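Membrane-bound lytic murein transglycosylase (Agrobacterium tumefaciens, PDB 2PNW) probably cleaves the glycan strands of peptidoglycan as a membrane-bound lytic transglycosylase of the MltA family. Local coordinates at residues Tyr118-Arg123 against Ile259-Ala264. Residues are numbered along the deposited sequence; the frame is centred on the assembly and turned at random.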
loop_
_atom_site.group_PDB
_atom_site.type_symbol
_atom_site.label_atom_id
_atom_site.label_comp_id
_atom_site.label_asym_id
_atom_site.label_seq_id
_atom_site.Cartn_x
_atom_site.Cartn_y
_atom_site.Cartn_z
ATOM N N TYR A 118 -18.925 -6.351 -14.156
ATOM C CA TYR A 118 -18.117 -5.209 -13.731
ATOM C C TYR A 118 -16.691 -5.350 -14.225
ATOM O O TYR A 118 -15.930 -6.131 -13.661
ATOM C CB TYR A 118 -18.133 -5.074 -12.203
ATOM C CG TYR A 118 -19.541 -4.947 -11.651
ATOM C CD1 TYR A 118 -20.327 -3.830 -11.972
ATOM C CD2 TYR A 118 -20.090 -5.941 -10.824
ATOM C CE1 TYR A 118 -21.643 -3.697 -11.476
ATOM C CE2 TYR A 118 -21.424 -5.823 -10.320
ATOM C CZ TYR A 118 -22.167 -4.682 -10.655
ATOM O OH TYR A 118 -23.459 -4.525 -10.176
ATOM N N PRO A 119 -16.348 -4.608 -15.284
ATOM C CA PRO A 119 -15.020 -4.788 -15.885
ATOM C C PRO A 119 -13.882 -4.356 -14.957
ATOM O O PRO A 119 -14.054 -3.471 -14.091
ATOM C CB PRO A 119 -15.077 -3.904 -17.125
ATOM C CG PRO A 119 -16.122 -2.822 -16.783
ATOM C CD PRO A 119 -17.167 -3.608 -16.001
ATOM N N ILE A 120 -12.724 -4.979 -15.169
ATOM C CA ILE A 120 -11.474 -4.574 -14.552
ATOM C C ILE A 120 -10.599 -4.130 -15.719
ATOM O O ILE A 120 -10.434 -4.884 -16.671
ATOM C CB ILE A 120 -10.811 -5.764 -13.833
ATOM C CG1 ILE A 120 -11.778 -6.331 -12.778
ATOM C CG2 ILE A 120 -9.515 -5.306 -13.179
ATOM C CD1 ILE A 120 -11.294 -7.650 -12.114
ATOM N N TYR A 121 -10.082 -2.895 -15.677
ATOM C CA TYR A 121 -9.441 -2.304 -16.854
ATOM C C TYR A 121 -7.925 -2.194 -16.744
ATOM O O TYR A 121 -7.404 -1.857 -15.673
ATOM C CB TYR A 121 -9.971 -0.887 -17.063
ATOM C CG TYR A 121 -11.392 -0.807 -17.593
ATOM C CD1 TYR A 121 -11.714 -1.264 -18.881
ATOM C CD2 TYR A 121 -12.413 -0.254 -16.801
ATOM C CE1 TYR A 121 -13.041 -1.166 -19.379
ATOM C CE2 TYR A 121 -13.744 -0.155 -17.282
ATOM C CZ TYR A 121 -14.041 -0.597 -18.566
ATOM O OH TYR A 121 -15.346 -0.481 -19.028
ATOM N N ARG A 122 -7.237 -2.433 -17.866
ATOM C CA ARG A 122 -5.816 -2.080 -18.001
ATOM C C ARG A 122 -5.731 -0.587 -18.258
ATOM O O ARG A 122 -6.747 0.064 -18.529
ATOM C CB ARG A 122 -5.184 -2.723 -19.256
ATOM C CG ARG A 122 -5.141 -4.210 -19.342
ATOM C CD ARG A 122 -4.342 -4.585 -20.629
ATOM N NE ARG A 122 -5.136 -4.597 -21.856
ATOM C CZ ARG A 122 -5.046 -3.704 -22.839
ATOM N NH1 ARG A 122 -4.163 -2.705 -22.768
ATOM N NH2 ARG A 122 -5.804 -3.830 -23.925
ATOM N N ARG A 123 -4.504 -0.049 -18.241
ATOM C CA ARG A 123 -4.323 1.378 -18.477
ATOM C C ARG A 123 -4.637 1.748 -19.937
ATOM O O ARG A 123 -4.028 1.197 -20.869
ATOM C CB ARG A 123 -2.881 1.761 -18.146
ATOM C CG ARG A 123 -2.613 3.256 -18.248
ATOM C CD ARG A 123 -1.118 3.482 -18.018
ATOM N NE ARG A 123 -0.802 4.909 -18.079
ATOM C CZ ARG A 123 0.274 5.452 -17.515
ATOM N NH1 ARG A 123 1.147 4.687 -16.846
ATOM N NH2 ARG A 123 0.469 6.772 -17.636
ATOM N N ILE A 259 -8.657 3.160 -10.248
ATOM C CA ILE A 259 -7.382 2.445 -10.393
ATOM C C ILE A 259 -7.382 1.581 -11.651
ATOM O O ILE A 259 -8.350 0.852 -11.927
ATOM C CB ILE A 259 -7.061 1.559 -9.144
ATOM C CG1 ILE A 259 -7.070 2.395 -7.854
ATOM C CG2 ILE A 259 -5.686 0.780 -9.351
ATOM C CD1 ILE A 259 -6.221 3.721 -7.932
ATOM N N PHE A 260 -6.312 1.701 -12.442
ATOM C CA PHE A 260 -6.095 0.785 -13.586
ATOM C C PHE A 260 -4.972 -0.178 -13.230
ATOM O O PHE A 260 -4.078 0.169 -12.469
ATOM C CB PHE A 260 -5.742 1.567 -14.863
ATOM C CG PHE A 260 -6.833 2.496 -15.294
ATOM C CD1 PHE A 260 -7.949 1.992 -15.954
ATOM C CD2 PHE A 260 -6.782 3.850 -14.983
ATOM C CE1 PHE A 260 -8.981 2.840 -16.351
ATOM C CE2 PHE A 260 -7.821 4.708 -15.389
ATOM C CZ PHE A 260 -8.923 4.180 -16.055
ATOM N N PHE A 261 -5.079 -1.408 -13.731
ATOM C CA PHE A 261 -4.244 -2.516 -13.273
ATOM C C PHE A 261 -3.441 -3.086 -14.434
ATOM O O PHE A 261 -3.761 -2.863 -15.615
ATOM C CB PHE A 261 -5.139 -3.640 -12.657
ATOM C CG PHE A 261 -5.841 -3.232 -11.390
ATOM C CD1 PHE A 261 -5.248 -3.430 -10.158
ATOM C CD2 PHE A 261 -7.106 -2.635 -11.444
ATOM C CE1 PHE A 261 -5.899 -3.042 -8.946
ATOM C CE2 PHE A 261 -7.752 -2.237 -10.266
ATOM C CZ PHE A 261 -7.153 -2.438 -9.020
ATOM N N ARG A 262 -2.393 -3.831 -14.083
ATOM C CA ARG A 262 -1.663 -4.683 -15.019
ATOM C C ARG A 262 -1.516 -6.057 -14.371
ATOM O O ARG A 262 -1.468 -6.171 -13.151
ATOM C CB ARG A 262 -0.253 -4.116 -15.286
ATOM C CG ARG A 262 0.621 -4.054 -14.035
ATOM C CD ARG A 262 2.032 -3.498 -14.339
ATOM N NE ARG A 262 2.966 -3.613 -13.200
ATOM C CZ ARG A 262 3.719 -4.689 -12.926
ATOM N NH1 ARG A 262 3.646 -5.795 -13.666
ATOM N NH2 ARG A 262 4.536 -4.676 -11.878
ATOM N N GLU A 263 -1.425 -7.087 -15.204
ATOM C CA GLU A 263 -1.099 -8.426 -14.728
ATOM C C GLU A 263 0.351 -8.490 -14.267
ATOM O O GLU A 263 1.248 -7.913 -14.907
ATOM C CB GLU A 263 -1.349 -9.450 -15.833
ATOM C CG GLU A 263 -2.821 -9.621 -16.164
ATOM C CD GLU A 263 -3.086 -10.716 -17.203
ATOM O OE1 GLU A 263 -2.397 -11.778 -17.141
ATOM O OE2 GLU A 263 -3.988 -10.509 -18.067
ATOM N N ALA A 264 0.582 -9.198 -13.159
ATOM C CA ALA A 264 1.904 -9.327 -12.572
ATOM C C ALA A 264 2.142 -10.788 -12.191
ATOM O O ALA A 264 1.245 -11.625 -12.393
ATOM C CB ALA A 264 2.031 -8.449 -11.373
HETATM O O HOH W 1 -9.485 -1.113 -13.497
HETATM O O HOH W 2 -2.254 -1.701 -17.572
#
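Phe261 N donates an almost straight hydrogen bond to Tyr121 O (3.1 Å, 170° at the hydrogen), the one direct backbone hydrogen bond between Tyr118-Arg123 and Ile259-Ala264. Next to it, Arg122 turns its CA-H onto Phe261 O, with CA 3.2 Å from the oxygen. Two waters extend this backbone link: one accepts from Tyr121 N and donates to Ile259 O, while the other accepts from Arg123 N and donates to Phe261 O, so that Phe261 O receives both the CA-H and a water. The two aromatic side chains of strand 259-263 flank the junction. Phe260 sets out from the backbone toward 118-123, and its CD1 packs 3.7 Å from Tyr121 CB, which lies at the ring edge; Arg122 O approaches the same CD1 obliquely, at 3.4 Å. With CG anti to the carbonyl carbon (chi1 -66°), Phe261 brings CD2 to 4.0 Å from Ile120 CG2, and Ile259 CG2 lies over one face of its ring, toward the rim. The strands belong to the region assigned to the MltA-specific insert domain, where the N-to-C directions of the two short strand segments differ by 68°. Each also pairs antiparallel with another strand: 118-121 with 173-177, and 259-263 with 201-209. Helix 180-189 backs the apolar side, with Leu183 against Ile120, Val186 against Phe261 and His187 edge-to-face with the Phe261 ring. Leu167 touches both Tyr121 and Phe260, whereas the guanidinium of Arg123 extends away to Leu127 O and to a salt bridge with Asp129.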